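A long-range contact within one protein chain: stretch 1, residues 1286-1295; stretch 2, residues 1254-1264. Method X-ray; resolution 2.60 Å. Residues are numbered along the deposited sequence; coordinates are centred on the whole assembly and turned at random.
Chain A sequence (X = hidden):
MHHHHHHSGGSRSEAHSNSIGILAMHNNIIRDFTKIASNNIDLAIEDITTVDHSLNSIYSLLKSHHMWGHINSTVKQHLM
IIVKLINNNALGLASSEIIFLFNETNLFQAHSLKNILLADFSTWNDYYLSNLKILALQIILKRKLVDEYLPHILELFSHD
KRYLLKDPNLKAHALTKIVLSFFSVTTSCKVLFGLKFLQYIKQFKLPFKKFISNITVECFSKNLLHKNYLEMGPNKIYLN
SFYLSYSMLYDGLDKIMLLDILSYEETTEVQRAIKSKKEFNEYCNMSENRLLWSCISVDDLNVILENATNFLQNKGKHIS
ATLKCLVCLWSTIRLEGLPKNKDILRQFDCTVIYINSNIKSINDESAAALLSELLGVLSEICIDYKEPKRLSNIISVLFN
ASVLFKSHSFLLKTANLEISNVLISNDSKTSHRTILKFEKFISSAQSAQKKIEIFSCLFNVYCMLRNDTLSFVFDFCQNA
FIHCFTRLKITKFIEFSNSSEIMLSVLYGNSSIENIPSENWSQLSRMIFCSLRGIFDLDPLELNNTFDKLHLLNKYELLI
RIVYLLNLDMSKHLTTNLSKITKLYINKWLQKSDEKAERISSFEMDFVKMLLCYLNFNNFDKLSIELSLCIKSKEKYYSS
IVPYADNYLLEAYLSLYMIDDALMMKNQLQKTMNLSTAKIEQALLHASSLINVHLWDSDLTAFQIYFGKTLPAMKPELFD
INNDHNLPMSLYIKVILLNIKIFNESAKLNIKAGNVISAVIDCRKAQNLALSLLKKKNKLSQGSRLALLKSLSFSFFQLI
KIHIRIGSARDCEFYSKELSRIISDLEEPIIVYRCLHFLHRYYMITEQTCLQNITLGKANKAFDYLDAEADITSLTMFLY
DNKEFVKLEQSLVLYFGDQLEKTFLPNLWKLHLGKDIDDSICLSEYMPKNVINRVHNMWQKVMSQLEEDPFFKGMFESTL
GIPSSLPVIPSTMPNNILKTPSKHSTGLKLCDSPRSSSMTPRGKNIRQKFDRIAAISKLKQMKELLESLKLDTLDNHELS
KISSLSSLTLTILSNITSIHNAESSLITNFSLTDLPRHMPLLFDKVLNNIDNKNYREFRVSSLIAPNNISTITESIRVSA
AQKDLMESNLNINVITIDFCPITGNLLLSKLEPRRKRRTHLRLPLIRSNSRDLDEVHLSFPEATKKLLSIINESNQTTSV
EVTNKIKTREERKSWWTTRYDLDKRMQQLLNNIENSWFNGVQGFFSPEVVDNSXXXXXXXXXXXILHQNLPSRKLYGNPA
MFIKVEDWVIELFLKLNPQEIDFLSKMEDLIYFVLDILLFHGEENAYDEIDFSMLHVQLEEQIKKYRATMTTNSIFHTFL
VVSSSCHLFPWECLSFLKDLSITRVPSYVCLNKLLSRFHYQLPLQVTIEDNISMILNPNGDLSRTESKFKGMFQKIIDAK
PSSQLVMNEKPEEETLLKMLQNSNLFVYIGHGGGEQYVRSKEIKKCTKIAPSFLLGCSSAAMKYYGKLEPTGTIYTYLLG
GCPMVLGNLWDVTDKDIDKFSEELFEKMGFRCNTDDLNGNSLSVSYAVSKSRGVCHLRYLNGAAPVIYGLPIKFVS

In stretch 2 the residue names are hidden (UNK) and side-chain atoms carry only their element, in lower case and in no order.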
ATOM      1  N   GLU A1286     -58.831   5.310 -25.224  1.00 58.31           N
ATOM      2  CA  GLU A1286     -58.248   6.629 -25.503  1.00 55.88           C
ATOM      3  C   GLU A1286     -58.284   7.020 -26.989  1.00 58.52           C
ATOM      4  O   GLU A1286     -58.250   6.160 -27.868  1.00 58.41           O
ATOM      5  CB  GLU A1286     -56.808   6.662 -24.994  1.00 56.71           C
ATOM      6  CG  GLU A1286     -56.684   7.051 -23.543  1.00 63.50           C
ATOM      7  CD  GLU A1286     -56.342   8.522 -23.376  1.00 63.96           C
ATOM      8  OE1 GLU A1286     -55.457   9.025 -24.120  1.00 62.72           O
ATOM      9  OE2 GLU A1286     -56.955   9.176 -22.502  1.00 70.27           O
ATOM     10  N   ASP A1287     -58.338   8.317 -27.264  1.00 56.90           N
ATOM     11  CA  ASP A1287     -58.478   8.786 -28.640  1.00 56.67           C
ATOM     12  C   ASP A1287     -57.337   8.346 -29.541  1.00 61.07           C
ATOM     13  O   ASP A1287     -57.570   8.010 -30.708  1.00 63.84           O
ATOM     14  CB  ASP A1287     -58.569  10.310 -28.700  1.00 60.32           C
ATOM     15  CG  ASP A1287     -59.934  10.828 -28.343  1.00 60.12           C
ATOM     16  OD1 ASP A1287     -60.850  10.009 -28.147  1.00 65.24           O
ATOM     17  OD2 ASP A1287     -60.093  12.058 -28.256  1.00 56.79           O
ATOM     18  N   TRP A1288     -56.111   8.347 -29.018  1.00 55.75           N
ATOM     19  CA  TRP A1288     -54.960   8.113 -29.876  1.00 55.25           C
ATOM     20  C   TRP A1288     -54.967   6.682 -30.369  1.00 53.69           C
ATOM     21  O   TRP A1288     -54.356   6.381 -31.386  1.00 56.36           O
ATOM     22  CB  TRP A1288     -53.645   8.426 -29.161  1.00 51.77           C
ATOM     23  CG  TRP A1288     -53.309   7.501 -28.033  1.00 52.54           C
ATOM     24  CD1 TRP A1288     -53.624   7.683 -26.727  1.00 54.06           C
ATOM     25  CD2 TRP A1288     -52.598   6.249 -28.107  1.00 50.60           C
ATOM     26  NE1 TRP A1288     -53.156   6.633 -25.975  1.00 52.67           N
ATOM     27  CE2 TRP A1288     -52.523   5.737 -26.793  1.00 51.86           C
ATOM     28  CE3 TRP A1288     -52.013   5.516 -29.148  1.00 51.23           C
ATOM     29  CZ2 TRP A1288     -51.883   4.527 -26.487  1.00 49.13           C
ATOM     30  CZ3 TRP A1288     -51.380   4.302 -28.841  1.00 54.29           C
ATOM     31  CH2 TRP A1288     -51.327   3.824 -27.521  1.00 53.08           C
ATOM     32  N   VAL A1289     -55.662   5.803 -29.654  1.00 50.83           N
ATOM     33  CA  VAL A1289     -55.803   4.411 -30.082  1.00 53.22           C
ATOM     34  C   VAL A1289     -56.789   4.315 -31.246  1.00 57.54           C
ATOM     35  O   VAL A1289     -56.546   3.613 -32.232  1.00 51.90           O
ATOM     36  CB  VAL A1289     -56.281   3.509 -28.933  1.00 48.90           C
ATOM     37  CG1 VAL A1289     -56.545   2.082 -29.420  1.00 46.43           C
ATOM     38  CG2 VAL A1289     -55.268   3.525 -27.778  1.00 55.35           C
ATOM     39  N   ILE A1290     -57.899   5.038 -31.103  1.00 56.65           N
ATOM     40  CA  ILE A1290     -58.891   5.166 -32.150  1.00 53.80           C
ATOM     41  C   ILE A1290     -58.251   5.787 -33.381  1.00 53.05           C
ATOM     42  O   ILE A1290     -58.477   5.312 -34.486  1.00 52.71           O
ATOM     43  CB  ILE A1290     -60.100   6.009 -31.678  1.00 59.57           C
ATOM     44  CG1 ILE A1290     -60.660   5.426 -30.376  1.00 57.73           C
ATOM     45  CG2 ILE A1290     -61.195   6.065 -32.738  1.00 54.04           C
ATOM     46  CD1 ILE A1290     -61.775   6.260 -29.758  1.00 54.68           C
ATOM     47  N   GLU A1291     -57.423   6.817 -33.184  1.00 56.46           N
ATOM     48  CA  GLU A1291     -56.771   7.520 -34.297  1.00 54.22           C
ATOM     49  C   GLU A1291     -55.915   6.598 -35.143  1.00 52.35           C
ATOM     50  O   GLU A1291     -55.693   6.851 -36.318  1.00 57.34           O
ATOM     51  CB  GLU A1291     -55.907   8.676 -33.795  1.00 55.08           C
ATOM     52  CG  GLU A1291     -56.696   9.874 -33.325  1.00 65.17           C
ATOM     53  CD  GLU A1291     -55.834  10.894 -32.605  1.00 65.83           C
ATOM     54  OE1 GLU A1291     -56.391  11.838 -31.977  1.00 68.94           O
ATOM     55  OE2 GLU A1291     -54.594  10.745 -32.669  1.00 68.02           O
ATOM     56  N   LEU A1292     -55.421   5.528 -34.540  1.00 57.88           N
ATOM     57  CA  LEU A1292     -54.563   4.600 -35.261  1.00 57.08           C
ATOM     58  C   LEU A1292     -55.313   3.978 -36.432  1.00 55.45           C
ATOM     59  O   LEU A1292     -54.713   3.663 -37.447  1.00 56.87           O
ATOM     60  CB  LEU A1292     -54.038   3.510 -34.330  1.00 52.09           C
ATOM     61  CG  LEU A1292     -52.926   3.905 -33.358  1.00 52.64           C
ATOM     62  CD1 LEU A1292     -52.529   2.706 -32.521  1.00 42.42           C
ATOM     63  CD2 LEU A1292     -51.746   4.463 -34.126  1.00 44.88           C
ATOM     64  N   PHE A1293     -56.625   3.804 -36.282  1.00 57.24           N
ATOM     65  CA  PHE A1293     -57.454   3.207 -37.330  1.00 56.66           C
ATOM     66  C   PHE A1293     -57.518   4.134 -38.535  1.00 55.14           C
ATOM     67  O   PHE A1293     -57.287   3.705 -39.664  1.00 53.23           O
ATOM     68  CB  PHE A1293     -58.863   2.890 -36.801  1.00 55.66           C
ATOM     69  CG  PHE A1293     -58.913   1.664 -35.936  1.00 55.66           C
ATOM     70  CD1 PHE A1293     -58.644   1.747 -34.574  1.00 55.69           C
ATOM     71  CD2 PHE A1293     -59.188   0.423 -36.491  1.00 51.04           C
ATOM     72  CE1 PHE A1293     -58.652   0.626 -33.785  1.00 50.21           C
ATOM     73  CE2 PHE A1293     -59.210  -0.704 -35.706  1.00 55.99           C
ATOM     74  CZ  PHE A1293     -58.938  -0.602 -34.348  1.00 53.11           C
ATOM     75  N   LEU A1294     -57.799   5.409 -38.269  1.00 52.31           N
ATOM     76  CA  LEU A1294     -57.797   6.450 -39.286  1.00 51.21           C
ATOM     77  C   LEU A1294     -56.457   6.591 -39.986  1.00 57.06           C
ATOM     78  O   LEU A1294     -56.371   7.157 -41.070  1.00 57.53           O
ATOM     79  CB  LEU A1294     -58.177   7.792 -38.673  1.00 53.15           C
ATOM     80  CG  LEU A1294     -59.614   7.911 -38.195  1.00 53.87           C
ATOM     81  CD1 LEU A1294     -60.003   9.368 -37.988  1.00 52.83           C
ATOM     82  CD2 LEU A1294     -60.522   7.229 -39.199  1.00 53.79           C
ATOM     83  N   LYS A1295     -55.388   6.103 -39.374  1.00 57.63           N
ATOM     84  CA  LYS A1295     -54.109   6.301 -40.005  1.00 54.39           C
ATOM     85  C   LYS A1295     -53.769   5.136 -40.940  1.00 54.69           C
ATOM     86  O   LYS A1295     -52.835   5.228 -41.725  1.00 62.92           O
ATOM     87  CB  LYS A1295     -53.029   6.549 -38.941  1.00 63.39           C
ATOM     88  CG  LYS A1295     -53.085   7.989 -38.388  1.00 62.44           C
ATOM     89  CD  LYS A1295     -52.237   8.220 -37.146  1.00 60.14           C
ATOM     90  CE  LYS A1295     -52.301   9.697 -36.724  1.00 60.25           C
ATOM     91  NZ  LYS A1295     -51.630  10.029 -35.431  1.00 62.14           N
ATOM     92  N   UNK A1254     -63.749  15.443 -38.430  1.00 70.30           N
ATOM     93  CA  UNK A1254     -63.935  14.113 -38.988  1.00 69.03           C
ATOM     94  C   UNK A1254     -63.709  13.023 -37.943  1.00 71.63           C
ATOM     95  O   UNK A1254     -64.421  12.021 -37.929  1.00 67.91           O
ATOM     96  c   UNK A1254     -64.644  14.191 -42.009  1.00 64.62           C
ATOM     97  c   UNK A1254     -62.994  13.908 -40.171  1.00 69.93           C
ATOM     98  c   UNK A1254     -63.336  14.671 -41.447  1.00 65.51           C
ATOM     99  c   UNK A1254     -62.243  14.448 -42.442  1.00 73.33           C
ATOM    100  N   UNK A1255     -62.711  13.227 -37.079  1.00 70.51           N
ATOM    101  CA  UNK A1255     -62.355  12.243 -36.062  1.00 65.22           C
ATOM    102  C   UNK A1255     -63.528  11.915 -35.144  1.00 69.31           C
ATOM    103  O   UNK A1255     -63.737  10.757 -34.765  1.00 65.33           O
ATOM    104  c   UNK A1255     -60.915  11.811 -34.033  1.00 59.74           C
ATOM    105  c   UNK A1255     -61.141  11.304 -31.697  1.00 64.00           C
ATOM    106  c   UNK A1255     -60.154   9.703 -33.174  1.00 57.46           C
ATOM    107  c   UNK A1255     -61.171  12.713 -35.204  1.00 64.11           C
ATOM    108  c   UNK A1255     -61.327  12.166 -32.761  1.00 60.96           C
ATOM    109  c   UNK A1255     -60.550  10.071 -31.904  1.00 62.13           C
ATOM    110  c   UNK A1255     -60.341  10.567 -34.226  1.00 62.09           C
ATOM    111  N   UNK A1256     -64.282  12.947 -34.780  1.00 72.58           N
ATOM    112  CA  UNK A1256     -65.398  12.791 -33.861  1.00 69.19           C
ATOM    113  C   UNK A1256     -66.559  12.008 -34.457  1.00 68.45           C
ATOM    114  O   UNK A1256     -67.229  11.266 -33.744  1.00 67.21           O
ATOM    115  o   UNK A1256     -64.057  13.654 -30.306  1.00 82.25           O
ATOM    116  o   UNK A1256     -66.164  13.140 -30.792  1.00 81.39           O
ATOM    117  c   UNK A1256     -65.086  13.763 -31.021  1.00 83.82           C
ATOM    118  c   UNK A1256     -65.031  14.689 -32.239  1.00 77.61           C
ATOM    119  c   UNK A1256     -65.872  14.161 -33.387  1.00 71.22           C
ATOM    120  N   UNK A1257     -66.794  12.159 -35.757  1.00 67.27           N
ATOM    121  CA  UNK A1257     -67.829  11.364 -36.400  1.00 65.21           C
ATOM    122  C   UNK A1257     -67.325   9.926 -36.514  1.00 64.42           C
ATOM    123  O   UNK A1257     -68.092   8.974 -36.338  1.00 65.50           O
ATOM    124  n   UNK A1257     -72.762  11.988 -39.012  1.00 72.95           N
ATOM    125  c   UNK A1257     -70.245  12.387 -39.367  1.00 86.11           C
ATOM    126  c   UNK A1257     -69.668  11.504 -38.228  1.00 79.90           C
ATOM    127  c   UNK A1257     -71.595  11.865 -39.944  1.00 77.15           C
ATOM    128  c   UNK A1257     -68.232  11.940 -37.771  1.00 69.10           C
ATOM    129  N   UNK A1258     -66.033   9.751 -36.766  1.00 58.82           N
ATOM    130  CA  UNK A1258     -65.482   8.399 -36.794  1.00 58.68           C
ATOM    131  C   UNK A1258     -65.593   7.704 -35.433  1.00 61.57           C
ATOM    132  O   UNK A1258     -65.757   6.478 -35.358  1.00 55.88           O
ATOM    133  c   UNK A1258     -63.430   6.998 -37.215  1.00 55.00           C
ATOM    134  c   UNK A1258     -62.540   6.618 -36.225  1.00 56.96           C
ATOM    135  c   UNK A1258     -63.293   4.797 -38.160  1.00 52.63           C
ATOM    136  c   UNK A1258     -63.806   6.064 -38.169  1.00 54.19           C
ATOM    137  c   UNK A1258     -62.386   4.424 -37.168  1.00 57.82           C
ATOM    138  c   UNK A1258     -62.014   5.334 -36.201  1.00 53.64           C
ATOM    139  c   UNK A1258     -64.018   8.377 -37.231  1.00 54.32           C
ATOM    140  N   UNK A1259     -65.495   8.492 -34.365  1.00 58.06           N
ATOM    141  CA  UNK A1259     -65.498   7.930 -33.028  1.00 59.42           C
ATOM    142  C   UNK A1259     -66.895   7.389 -32.683  1.00 61.71           C
ATOM    143  O   UNK A1259     -67.019   6.291 -32.118  1.00 59.67           O
ATOM    144  n   UNK A1259     -63.805  10.444 -27.726  1.00 53.92           N
ATOM    145  c   UNK A1259     -63.809   9.288 -29.869  1.00 63.96           C
ATOM    146  c   UNK A1259     -64.577  10.219 -28.981  1.00 62.75           C
ATOM    147  c   UNK A1259     -64.719   8.380 -30.643  1.00 57.56           C
ATOM    148  c   UNK A1259     -65.028   8.971 -32.003  1.00 59.96           C
ATOM    149  N   UNK A1260     -67.931   8.148 -33.042  1.00 61.85           N
ATOM    150  CA  UNK A1260     -69.313   7.704 -32.880  1.00 56.05           C
ATOM    151  C   UNK A1260     -69.536   6.367 -33.575  1.00 54.83           C
ATOM    152  O   UNK A1260     -70.112   5.438 -33.001  1.00 53.69           O
ATOM    153  o   UNK A1260     -70.147   9.823 -31.316  1.00 62.81           O
ATOM    154  o   UNK A1260     -71.084  10.927 -32.947  1.00 72.67           O
ATOM    155  c   UNK A1260     -70.514   9.909 -32.500  1.00 64.60           C
ATOM    156  c   UNK A1260     -70.287   8.740 -33.440  1.00 59.52           C
ATOM    157  N   UNK A1261     -69.063   6.276 -34.814  1.00 51.54           N
ATOM    158  CA  UNK A1261     -69.241   5.073 -35.627  1.00 56.20           C
ATOM    159  C   UNK A1261     -68.468   3.878 -35.069  1.00 58.09           C
ATOM    160  O   UNK A1261     -69.031   2.790 -34.861  1.00 57.39           O
ATOM    161  c   UNK A1261     -68.816   5.354 -37.070  1.00 62.23           C
ATOM    162  c   UNK A1261     -71.087   5.634 -38.080  1.00 63.04           C
ATOM    163  c   UNK A1261     -69.760   6.297 -37.803  1.00 64.45           C
ATOM    164  n   UNK A1261     -72.960   5.699 -39.793  1.00 80.12           N
ATOM    165  c   UNK A1261     -71.885   6.472 -39.063  1.00 73.66           C
ATOM    166  N   UNK A1262     -67.174   4.111 -34.856  1.00 57.70           N
ATOM    167  CA  UNK A1262     -66.270   3.195 -34.191  1.00 52.14           C
ATOM    168  C   UNK A1262     -66.942   2.552 -32.986  1.00 53.17           C
ATOM    169  O   UNK A1262     -67.035   1.333 -32.908  1.00 54.38           O
ATOM    170  c   UNK A1262     -63.189   2.573 -30.727  1.00 56.26           C
ATOM    171  c   UNK A1262     -63.218   2.191 -33.483  1.00 53.25           C
ATOM    172  c   UNK A1262     -64.990   3.941 -33.774  1.00 53.13           C
ATOM    173  c   UNK A1262     -62.366   1.442 -32.688  1.00 53.10           C
ATOM    174  c   UNK A1262     -62.356   1.629 -31.305  1.00 54.64           C
ATOM    175  c   UNK A1262     -64.030   3.321 -31.531  1.00 57.24           C
ATOM    176  c   UNK A1262     -64.062   3.131 -32.916  1.00 51.58           C
ATOM    177  N   UNK A1263     -67.435   3.364 -32.057  1.00 51.84           N
ATOM    178  CA  UNK A1263     -68.095   2.801 -30.883  1.00 48.69           C
ATOM    179  C   UNK A1263     -69.378   2.059 -31.232  1.00 54.58           C
ATOM    180  O   UNK A1263     -69.639   1.006 -30.668  1.00 54.95           O
ATOM    181  c   UNK A1263     -67.166   4.147 -28.977  1.00 53.71           C
ATOM    182  c   UNK A1263     -66.698   3.194 -28.073  1.00 50.65           C
ATOM    183  c   UNK A1263     -65.581   3.439 -27.292  1.00 56.76           C
ATOM    184  c   UNK A1263     -68.376   3.878 -29.837  1.00 51.44           C
ATOM    185  c   UNK A1263     -65.354   5.592 -28.317  1.00 64.07           C
ATOM    186  c   UNK A1263     -64.912   4.642 -27.423  1.00 59.60           C
ATOM    187  c   UNK A1263     -66.472   5.342 -29.088  1.00 58.04           C
ATOM    188  o   UNK A1263     -63.800   4.926 -26.670  1.00 52.49           O
ATOM    189  N   UNK A1264     -70.172   2.582 -32.164  1.00 63.30           N
ATOM    190  CA  UNK A1264     -71.370   1.864 -32.563  1.00 61.81           C
ATOM    191  C   UNK A1264     -70.950   0.497 -33.083  1.00 56.94           C
ATOM    192  O   UNK A1264     -71.506  -0.529 -32.678  1.00 54.51           O
ATOM    193  c   UNK A1264     -73.355   2.489 -35.863  1.00 69.08           C
ATOM    194  c   UNK A1264     -73.087   1.791 -34.505  1.00 62.32           C
ATOM    195  c   UNK A1264     -72.160   2.638 -33.607  1.00 63.41           C
ATOM    196  o   UNK A1264     -72.751   3.566 -36.111  1.00 67.57           O
ATOM    197  o   UNK A1264     -74.172   1.985 -36.679  1.00 78.05           O
TER

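Position 1254 has four side-chain carbons, forked at the second. The CA-to-CB bond points sideways, and no contact with stretch 1 is made. This is Leu1254.

Position 1255 has one carbon and then a ring of six carbons, with no oxygen. The ring enters a hole formed by Asp1287, Ile1290, Glu1291 and Leu1294. It is Phe1255. Its CE1 lies 3.5 Å from Glu1291 CG, and Glu1291 OE1 sits over one face of the ring. Leu1294 CD1 meets the edge, 4.0 Å from Phe1255 CD1.

Position 1256 has three carbons, the third carrying two oxygens. It makes no contact with stretch 1 and is Glu1256.

Position 1257 has four carbons in a row ending in nitrogen. It is exposed and out of reach. This is Lys1257.

Position 1258 again has one carbon and a six-carbon ring without oxygen. A methyl group, Leu1294 CD2, lies 3.5 Å from the ring centroid, close to the ring normal. This is Phe1258, and the contact is a CH-pi interaction. At the ring edge, Phe1258 CE2 is 3.6 Å from Ile1290 CG2.

Position 1259 has four carbons in a row ending in nitrogen. The chain runs past Ile1290, and its nitrogen reaches the carboxylate of Asp1287. It is Lys1259. NZ of Lys1259 donates a hydrogen bond to OD1 of Asp1287 at 3.0 Å, within a salt bridge.

Position 1260 has two carbons, the second carrying two oxygens. It is out of reach of stretch 1 and touches a crystal neighbour. It is Asp1260.

Position 1261 has four carbons ending in nitrogen, out of reach. It is Lys1261.

Position 1262 has one carbon and an oxygen-free six-carbon ring. Ile1290 CG2 lies over one face, 4.2 Å from the ring centroid. This is Phe1262. Its ring also pairs obliquely with that of Phe1293, with centroids 5.6 Å apart.

Position 1263 has one carbon and a six-carbon ring bearing one oxygen. The ring touches Ile1290. This is Tyr1263, whose CE2 is 3.9 Å from Ile1290 CD1.

Position 1264 has three carbons, the third carrying two oxygens. It is out of reach and is Glu1264.

The two helices cross nearly at right angles, with axes 10.6 Å apart at closest approach. Phe1255, Phe1258 and Phe1262 recur at three- and four-residue steps, so one side of their helix presents aromatic rings. Ile1290 packs as a knob among Phe1255, Lys1259, Phe1262 and Tyr1263, while Phe1255 packs into the other helix. The salt bridge adds a polar tie beside this apolar packing. Together the stretches bury 545 Å².

Stretch 2 (1254-1264) LFEKFKDKFYE
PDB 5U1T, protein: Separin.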